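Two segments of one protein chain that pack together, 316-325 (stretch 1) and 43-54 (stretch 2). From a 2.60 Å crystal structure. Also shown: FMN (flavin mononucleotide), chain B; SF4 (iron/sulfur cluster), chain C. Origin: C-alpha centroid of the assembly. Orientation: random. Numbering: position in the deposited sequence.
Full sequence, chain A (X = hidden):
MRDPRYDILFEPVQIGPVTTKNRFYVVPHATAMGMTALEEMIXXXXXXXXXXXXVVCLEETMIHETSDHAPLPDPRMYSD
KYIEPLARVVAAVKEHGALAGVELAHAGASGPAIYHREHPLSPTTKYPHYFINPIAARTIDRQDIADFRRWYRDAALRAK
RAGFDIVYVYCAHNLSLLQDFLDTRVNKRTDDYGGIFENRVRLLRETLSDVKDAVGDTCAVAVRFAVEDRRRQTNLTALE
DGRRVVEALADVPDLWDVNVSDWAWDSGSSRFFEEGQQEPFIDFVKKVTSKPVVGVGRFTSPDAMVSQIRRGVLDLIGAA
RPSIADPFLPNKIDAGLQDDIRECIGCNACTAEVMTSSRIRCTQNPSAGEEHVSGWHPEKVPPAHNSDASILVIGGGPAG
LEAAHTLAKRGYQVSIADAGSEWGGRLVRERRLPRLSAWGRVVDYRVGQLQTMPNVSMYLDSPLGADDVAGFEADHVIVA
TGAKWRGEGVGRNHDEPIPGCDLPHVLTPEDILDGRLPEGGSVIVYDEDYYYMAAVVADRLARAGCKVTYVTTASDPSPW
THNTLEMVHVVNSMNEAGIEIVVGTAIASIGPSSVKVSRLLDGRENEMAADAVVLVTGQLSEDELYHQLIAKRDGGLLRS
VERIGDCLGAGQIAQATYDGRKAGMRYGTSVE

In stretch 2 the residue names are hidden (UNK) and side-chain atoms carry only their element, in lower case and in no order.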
ATOM      1  N   LEU A 316       0.432 -11.895  18.980  1.00 28.30           N
ATOM      2  CA  LEU A 316       1.449 -11.283  18.087  1.00 27.18           C
ATOM      3  C   LEU A 316       0.852 -10.095  17.330  1.00 26.33           C
ATOM      4  O   LEU A 316      -0.248 -10.229  16.777  1.00 27.22           O
ATOM      5  CB  LEU A 316       1.961 -12.366  17.142  1.00 27.53           C
ATOM      6  CG  LEU A 316       2.775 -13.463  17.814  1.00 27.95           C
ATOM      7  CD1 LEU A 316       2.943 -14.665  16.896  1.00 29.01           C
ATOM      8  CD2 LEU A 316       4.130 -12.926  18.251  1.00 29.25           C
ATOM      9  N   ILE A 317       1.565  -8.971  17.347  1.00 25.81           N
ATOM     10  CA  ILE A 317       1.276  -7.749  16.545  1.00 26.45           C
ATOM     11  C   ILE A 317       1.662  -8.053  15.088  1.00 27.60           C
ATOM     12  O   ILE A 317       2.885  -7.946  14.745  1.00 25.96           O
ATOM     13  CB  ILE A 317       2.040  -6.541  17.126  1.00 27.11           C
ATOM     14  CG1 ILE A 317       1.659  -6.296  18.590  1.00 27.99           C
ATOM     15  CG2 ILE A 317       1.858  -5.278  16.292  1.00 27.81           C
ATOM     16  CD1 ILE A 317       0.169  -6.247  18.847  1.00 27.53           C
ATOM     17  N   GLY A 318       0.673  -8.439  14.274  1.00 25.77           N
ATOM     18  CA  GLY A 318       0.861  -8.638  12.826  1.00 27.29           C
ATOM     19  C   GLY A 318       0.981  -7.306  12.111  1.00 25.10           C
ATOM     20  O   GLY A 318       0.159  -6.423  12.403  1.00 25.25           O
ATOM     21  N   ALA A 319       1.951  -7.169  11.211  1.00 22.84           N
ATOM     22  CA  ALA A 319       2.099  -5.955  10.371  1.00 25.48           C
ATOM     23  C   ALA A 319       2.596  -6.307   8.970  1.00 24.31           C
ATOM     24  O   ALA A 319       3.423  -7.213   8.833  1.00 24.81           O
ATOM     25  CB  ALA A 319       3.013  -4.963  11.033  1.00 26.05           C
ATOM     26  N   ALA A 320       2.078  -5.598   7.972  1.00 25.17           N
ATOM     27  CA  ALA A 320       2.669  -5.497   6.613  1.00 26.12           C
ATOM     28  C   ALA A 320       3.023  -4.024   6.378  1.00 24.35           C
ATOM     29  O   ALA A 320       4.207  -3.694   6.462  1.00 22.50           O
ATOM     30  CB  ALA A 320       1.724  -6.059   5.555  1.00 25.59           C
ATOM     31  N   ARG A 321       2.017  -3.177   6.157  1.00 25.17           N
ATOM     32  CA  ARG A 321       2.225  -1.768   5.723  1.00 28.30           C
ATOM     33  C   ARG A 321       3.110  -1.035   6.728  1.00 25.32           C
ATOM     34  O   ARG A 321       4.070  -0.377   6.347  1.00 25.35           O
ATOM     35  CB  ARG A 321       0.897  -1.045   5.461  1.00 28.56           C
ATOM     36  CG  ARG A 321       0.362  -1.291   4.059  1.00 30.45           C
ATOM     37  CD  ARG A 321      -1.065  -0.865   3.833  1.00 29.72           C
ATOM     38  NE  ARG A 321      -1.958  -1.413   4.846  1.00 28.73           N
ATOM     39  CZ  ARG A 321      -3.211  -1.011   5.016  1.00 27.50           C
ATOM     40  NH1 ARG A 321      -3.736  -0.106   4.207  1.00 30.60           N
ATOM     41  NH2 ARG A 321      -3.935  -1.508   5.988  1.00 26.41           N
ATOM     42  N   PRO A 322       2.838  -1.115   8.038  1.00 25.11           N
ATOM     43  CA  PRO A 322       3.691  -0.443   9.027  1.00 25.67           C
ATOM     44  C   PRO A 322       5.171  -0.841   8.910  1.00 24.81           C
ATOM     45  O   PRO A 322       6.034   0.051   9.008  1.00 26.02           O
ATOM     46  CB  PRO A 322       3.079  -0.864  10.369  1.00 24.89           C
ATOM     47  CG  PRO A 322       1.622  -1.111  10.014  1.00 24.78           C
ATOM     48  CD  PRO A 322       1.664  -1.761   8.646  1.00 25.83           C
ATOM     49  N   SER A 323       5.441  -2.125   8.654  1.00 21.74           N
ATOM     50  CA  SER A 323       6.813  -2.645   8.438  1.00 21.63           C
ATOM     51  C   SER A 323       7.421  -2.131   7.120  1.00 20.75           C
ATOM     52  O   SER A 323       8.648  -2.215   6.973  1.00 22.43           O
ATOM     53  CB  SER A 323       6.841  -4.166   8.509  1.00 21.78           C
ATOM     54  OG  SER A 323       6.139  -4.743   7.433  1.00 19.77           O
ATOM     55  N   ILE A 324       6.600  -1.727   6.154  1.00 21.85           N
ATOM     56  CA  ILE A 324       7.049  -1.203   4.832  1.00 21.53           C
ATOM     57  C   ILE A 324       7.526   0.229   5.054  1.00 22.75           C
ATOM     58  O   ILE A 324       8.645   0.555   4.629  1.00 25.19           O
ATOM     59  CB  ILE A 324       5.913  -1.299   3.792  1.00 21.82           C
ATOM     60  CG1 ILE A 324       5.709  -2.744   3.313  1.00 22.19           C
ATOM     61  CG2 ILE A 324       6.143  -0.352   2.616  1.00 20.35           C
ATOM     62  CD1 ILE A 324       4.440  -2.965   2.484  1.00 20.84           C
ATOM     63  N   ALA A 325       6.696   1.012   5.736  1.00 24.91           N
ATOM     64  CA  ALA A 325       6.874   2.445   6.084  1.00 25.04           C
ATOM     65  C   ALA A 325       8.002   2.603   7.101  1.00 26.65           C
ATOM     66  O   ALA A 325       8.722   3.598   6.982  1.00 29.50           O
ATOM     67  CB  ALA A 325       5.580   3.006   6.639  1.00 24.82           C
ATOM     68  N   UNK A  43      17.568  -7.944  -0.108  1.00 25.08           N
ATOM     69  CA  UNK A  43      17.813  -6.592   0.465  1.00 26.46           C
ATOM     70  C   UNK A  43      16.526  -6.064   1.136  1.00 29.16           C
ATOM     71  O   UNK A  43      16.596  -5.442   2.216  1.00 28.71           O
ATOM     72  c   UNK A  43      18.298  -5.653  -0.628  1.00 26.38           C
ATOM     73  N   UNK A  44      15.370  -6.295   0.515  1.00 29.17           N
ATOM     74  CA  UNK A  44      14.066  -5.871   1.070  1.00 28.58           C
ATOM     75  C   UNK A  44      13.896  -6.532   2.430  1.00 27.22           C
ATOM     76  O   UNK A  44      13.773  -5.809   3.397  1.00 31.38           O
ATOM     77  c   UNK A  44       9.586  -5.812   1.984  1.00 30.18           C
ATOM     78  c   UNK A  44       9.244  -4.508   1.675  1.00 31.09           C
ATOM     79  c   UNK A  44      11.593  -5.616   0.647  1.00 30.37           C
ATOM     80  c   UNK A  44      11.233  -4.302   0.352  1.00 30.47           C
ATOM     81  c   UNK A  44      12.889  -6.192   0.140  1.00 28.06           C
ATOM     82  c   UNK A  44      10.754  -6.364   1.473  1.00 30.77           C
ATOM     83  c   UNK A  44      10.061  -3.753   0.858  1.00 30.00           C
ATOM     84  N   UNK A  45      13.886  -7.859   2.484  1.00 26.82           N
ATOM     85  CA  UNK A  45      13.585  -8.638   3.715  1.00 26.49           C
ATOM     86  C   UNK A  45      14.678  -8.386   4.766  1.00 26.62           C
ATOM     87  O   UNK A  45      14.337  -8.117   5.917  1.00 27.92           O
ATOM     88  n   UNK A  45      10.014 -10.235   1.780  1.00 28.22           N
ATOM     89  c   UNK A  45      11.019 -10.030   2.803  1.00 26.28           C
ATOM     90  c   UNK A  45       8.758  -9.825   1.841  1.00 28.10           C
ATOM     91  c   UNK A  45      13.455 -10.123   3.366  1.00 27.44           C
ATOM     92  n   UNK A  45       7.932 -10.085   0.841  1.00 28.91           N
ATOM     93  c   UNK A  45      12.384 -10.453   2.337  1.00 24.40           C
ATOM     94  n   UNK A  45       8.326  -9.178   2.907  1.00 29.48           N
ATOM     95  N   UNK A  46      15.951  -8.414   4.380  1.00 29.56           N
ATOM     96  CA  UNK A  46      17.091  -8.123   5.300  1.00 33.59           C
ATOM     97  C   UNK A  46      16.772  -6.883   6.159  1.00 31.64           C
ATOM     98  O   UNK A  46      16.956  -6.937   7.405  1.00 30.06           O
ATOM     99  n   UNK A  46      22.769  -6.068   4.488  1.00 50.02           N
ATOM    100  c   UNK A  46      18.402  -7.940   4.528  1.00 34.86           C
ATOM    101  c   UNK A  46      22.066  -7.070   5.334  1.00 49.22           C
ATOM    102  c   UNK A  46      20.966  -7.795   4.571  1.00 43.95           C
ATOM    103  c   UNK A  46      19.669  -8.002   5.375  1.00 40.19           C
ATOM    104  N   UNK A  47      16.299  -5.805   5.539  1.00 29.37           N
ATOM    105  CA  UNK A  47      16.095  -4.504   6.216  1.00 31.41           C
ATOM    106  C   UNK A  47      15.125  -4.670   7.400  1.00 31.95           C
ATOM    107  O   UNK A  47      15.267  -3.959   8.440  1.00 30.11           O
ATOM    108  c   UNK A  47      15.602  -3.478   5.231  1.00 31.06           C
ATOM    109  N   UNK A  48      14.161  -5.579   7.261  1.00 32.67           N
ATOM    110  CA  UNK A  48      13.092  -5.785   8.279  1.00 31.29           C
ATOM    111  C   UNK A  48      13.603  -6.705   9.405  1.00 28.72           C
ATOM    112  O   UNK A  48      13.249  -6.471  10.572  1.00 26.20           O
ATOM    113  c   UNK A  48      11.202  -2.956   4.296  1.00 33.64           C
ATOM    114  c   UNK A  48      10.962  -5.013   7.177  1.00 31.57           C
ATOM    115  c   UNK A  48      11.812  -6.215   7.554  1.00 30.73           C
ATOM    116  n   UNK A  48      10.968  -1.696   3.960  1.00 35.81           N
ATOM    117  c   UNK A  48      10.671  -4.894   5.707  1.00 30.91           C
ATOM    118  n   UNK A  48      12.091  -3.655   3.611  1.00 34.75           N
ATOM    119  n   UNK A  48      10.529  -3.515   5.289  1.00 29.92           N
ATOM    120  N   UNK A  49      14.476  -7.657   9.093  1.00 28.62           N
ATOM    121  CA  UNK A  49      15.295  -8.357  10.104  1.00 29.85           C
ATOM    122  C   UNK A  49      16.231  -7.339  10.805  1.00 28.94           C
ATOM    123  O   UNK A  49      16.254  -7.276  12.044  1.00 26.77           O
ATOM    124  c   UNK A  49      16.032  -9.499   9.436  1.00 29.34           C
ATOM    125  N   UNK A  50      16.958  -6.528  10.038  1.00 31.99           N
ATOM    126  CA  UNK A  50      17.865  -5.469  10.570  1.00 33.56           C
ATOM    127  C   UNK A  50      17.072  -4.604  11.563  1.00 32.73           C
ATOM    128  O   UNK A  50      17.601  -4.344  12.628  1.00 32.96           O
ATOM    129  c   UNK A  50      20.553  -3.882   8.206  1.00 54.87           C
ATOM    130  o   UNK A  50      20.733  -4.748   7.276  1.00 62.47           O
ATOM    131  o   UNK A  50      20.886  -2.657   8.092  1.00 57.62           O
ATOM    132  c   UNK A  50      18.456  -4.678   9.398  1.00 38.65           C
ATOM    133  c   UNK A  50      19.921  -4.337   9.520  1.00 41.43           C
ATOM    134  N   UNK A  51      15.823  -4.226  11.237  1.00 32.96           N
ATOM    135  CA  UNK A  51      14.946  -3.325  12.025  1.00 30.10           C
ATOM    136  C   UNK A  51      14.353  -3.943  13.288  1.00 29.52           C
ATOM    137  O   UNK A  51      13.860  -3.182  14.145  1.00 28.46           O
ATOM    138  N   UNK A  52      14.368  -5.269  13.419  1.00 28.70           N
ATOM    139  CA  UNK A  52      14.132  -5.959  14.703  1.00 27.35           C
ATOM    140  C   UNK A  52      12.810  -6.700  14.752  1.00 27.96           C
ATOM    141  O   UNK A  52      12.361  -7.087  15.890  1.00 30.71           O
ATOM    142  N   UNK A  53      12.194  -6.922  13.597  1.00 24.01           N
ATOM    143  CA  UNK A  53      10.989  -7.781  13.489  1.00 23.71           C
ATOM    144  C   UNK A  53      11.398  -9.213  13.852  1.00 21.07           C
ATOM    145  O   UNK A  53      12.408  -9.659  13.352  1.00 22.93           O
ATOM    146  c   UNK A  53       6.151  -4.263  12.415  1.00 25.11           C
ATOM    147  c   UNK A  53       6.150  -5.622  12.721  1.00 25.34           C
ATOM    148  c   UNK A  53      10.344  -7.633  12.095  1.00 24.21           C
ATOM    149  c   UNK A  53      10.519  -5.160  11.416  1.00 23.39           C
ATOM    150  c   UNK A  53       9.814  -6.246  11.866  1.00 24.67           C
ATOM    151  c   UNK A  53       8.438  -4.409  11.802  1.00 23.31           C
ATOM    152  c   UNK A  53       7.297  -6.381  12.592  1.00 25.08           C
ATOM    153  c   UNK A  53       7.286  -3.640  11.931  1.00 24.61           C
ATOM    154  n   UNK A  53       9.700  -4.058  11.385  1.00 25.47           N
ATOM    155  c   UNK A  53       8.475  -5.774  12.146  1.00 23.64           C
ATOM    156  N   UNK A  54      10.690  -9.838  14.785  1.00 21.38           N
ATOM    157  CA  UNK A  54      10.930 -11.204  15.287  1.00 21.21           C
ATOM    158  C   UNK A  54      10.650 -12.259  14.233  1.00 22.33           C
ATOM    159  O   UNK A  54      11.359 -13.261  14.229  1.00 26.60           O
TER
HETATM  160  N1  FMN B 701      -1.328 -10.959   2.180  1.00 30.60           N
HETATM  161  C2  FMN B 701      -1.078 -12.258   1.815  1.00 31.69           C
HETATM  162  O2  FMN B 701      -1.617 -13.150   2.478  1.00 34.56           O
HETATM  163  N3  FMN B 701      -0.267 -12.631   0.817  1.00 29.69           N
HETATM  164  C4  FMN B 701       0.377 -11.714   0.076  1.00 28.54           C
HETATM  165  O4  FMN B 701       1.118 -12.058  -0.843  1.00 23.32           O
HETATM  166  C4A FMN B 701       0.151 -10.272   0.374  1.00 29.52           C
HETATM  167  N5  FMN B 701       0.764  -9.297  -0.340  1.00 29.28           N
HETATM  168  C5A FMN B 701       0.586  -8.006   0.021  1.00 30.51           C
HETATM  169  C6  FMN B 701       1.273  -7.003  -0.660  1.00 28.75           C
HETATM  170  C7  FMN B 701       1.101  -5.689  -0.272  1.00 27.65           C
HETATM  171  C7M FMN B 701       1.788  -4.633  -1.047  1.00 29.78           C
HETATM  172  C8  FMN B 701       0.236  -5.342   0.862  1.00 28.42           C
HETATM  173  C8M FMN B 701       0.006  -3.918   1.275  1.00 33.08           C
HETATM  174  C9  FMN B 701      -0.445  -6.314   1.545  1.00 27.87           C
HETATM  175  C9A FMN B 701      -0.301  -7.647   1.184  1.00 28.46           C
HETATM  176  N10 FMN B 701      -0.952  -8.661   1.900  1.00 28.02           N
HETATM  177  C10 FMN B 701      -0.738  -9.961   1.512  1.00 27.22           C
HETATM  178  C1' FMN B 701      -1.846  -8.381   3.068  1.00 29.24           C
HETATM  179  C2' FMN B 701      -1.028  -8.152   4.325  1.00 26.33           C
HETATM  180  O2' FMN B 701      -0.412  -9.386   4.647  1.00 25.77           O
HETATM  181  C3' FMN B 701      -1.860  -7.709   5.491  1.00 27.04           C
HETATM  182  O3' FMN B 701      -2.758  -8.762   5.842  1.00 29.14           O
HETATM  183  C4' FMN B 701      -2.655  -6.427   5.246  1.00 26.57           C
HETATM  184  O4' FMN B 701      -1.829  -5.448   4.572  1.00 27.59           O
HETATM  185  C5' FMN B 701      -3.223  -5.871   6.544  1.00 22.79           C
HETATM  186  O5' FMN B 701      -2.140  -5.551   7.400  1.00 24.04           O
HETATM  187  P   FMN B 701      -1.546  -4.045   7.447  1.00 25.80           P
HETATM  188  O1P FMN B 701      -2.669  -3.172   7.960  1.00 23.09           O
HETATM  189  O2P FMN B 701      -0.390  -4.192   8.387  1.00 26.19           O
HETATM  190  O3P FMN B 701      -1.135  -3.730   6.021  1.00 25.32           O
HETATM  191 FE1  SF4 C 702       1.268   4.395   1.872  1.00 30.88          FE
HETATM  192 FE2  SF4 C 702       1.709   2.685   4.326  1.00 28.47          FE
HETATM  193 FE3  SF4 C 702       3.980   3.330   2.496  1.00 28.81          FE
HETATM  194 FE4  SF4 C 702       1.845   1.372   1.641  1.00 30.12          FE
HETATM  195  S1  SF4 C 702       3.133   1.521   3.264  1.00 22.10           S
HETATM  196  S2  SF4 C 702       2.650   3.180   0.837  1.00 26.82           S
HETATM  197  S3  SF4 C 702       0.415   2.562   2.629  1.00 27.41           S
HETATM  198  S4  SF4 C 702       2.583   4.460   3.539  1.00 23.77           S

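Position 43 carries a single side-chain carbon, far from stretch 1: Ala43, in a helix already under way. Position 44 has one carbon leading to a six-carbon ring without heteroatoms, and the ring edge comes near Ile324 CG1, so it is Phe44. Its CA-to-CB bond points sideways, yet the ring reaches across, and CZ lies 4.3 Å from Ile324 CG1, an apolar contact.

Position 45 shows three carbons, a nitrogen, then a carbon bearing two more nitrogens. That is a guanidinium, and it touches nothing on stretch 1, hence Arg45. Position 46 is an unbranched run of four carbons ending in nitrogen, Lys46, out of reach of stretch 1. Position 47 has one carbon and is Ala47, also out of reach.

At position 48 the guanidinium pattern recurs, but here the CA-to-CB bond points toward stretch 1 and two of the side-chain nitrogens meet backbone oxygens. This is Arg48. NE donates to Ser323 O at 2.8 Å, nearly straight at 167°, while NH2 makes a weak bond to Ile324 O at 3.3 Å. Both acceptors lie near the guanidinium plane, where its N-H groups point. NH1 turns back to its own helix, 2.7 Å from Phe44 O. Such a grip comes with chi1, chi2 and chi3 all between wells.

Position 49, with one carbon, is Ala49, out of reach. Position 50 has three carbons, the third carrying two oxygens: Glu50, whose OE1 forms a long salt bridge with Lys46 NZ at 3.7 Å, outside the contact.

Position 51 has no side-chain atoms, so Gly51; a CB there would be crowded by Ala47 O. Position 52 is bare too, and its phi of 110° would jam a CB against the preceding carbonyl. Gly52 closes the helix in a Schellman motif, with the backbone N of position 53 bonding back to Arg48 O at 3.2 Å.

Position 53 holds one carbon, then fused five- and six-membered rings with eight carbons and one nitrogen, an indole whose CA-to-CB bond points toward stretch 1. One ring face meets Ser323 CB, and a ring carbon meets Ala319 CB: Trp53. Ser323 CB sits 3.9 Å from the six-membered ring centroid, and CH2 comes within 3.5 Å of Ala319 CB. Position 54 lacks side-chain atoms and is Gly54, out of reach.

The contact is small, 299 Å² in all. The two helices cross at 92° with axes 10.7 Å apart, and Phe44 and Arg48 reach across, Arg48 tying down backbone carbonyls. Trp53, just past the helix end, packs on Ala319 and Ser323 and adds the largest share. On stretch 1, Ala320 N and Arg321 hold the FMN phosphate, while Ala319, Ser323 and Ile324 meet stretch 2.

Stretch 2 (43-54) AFRKARAEGGWG
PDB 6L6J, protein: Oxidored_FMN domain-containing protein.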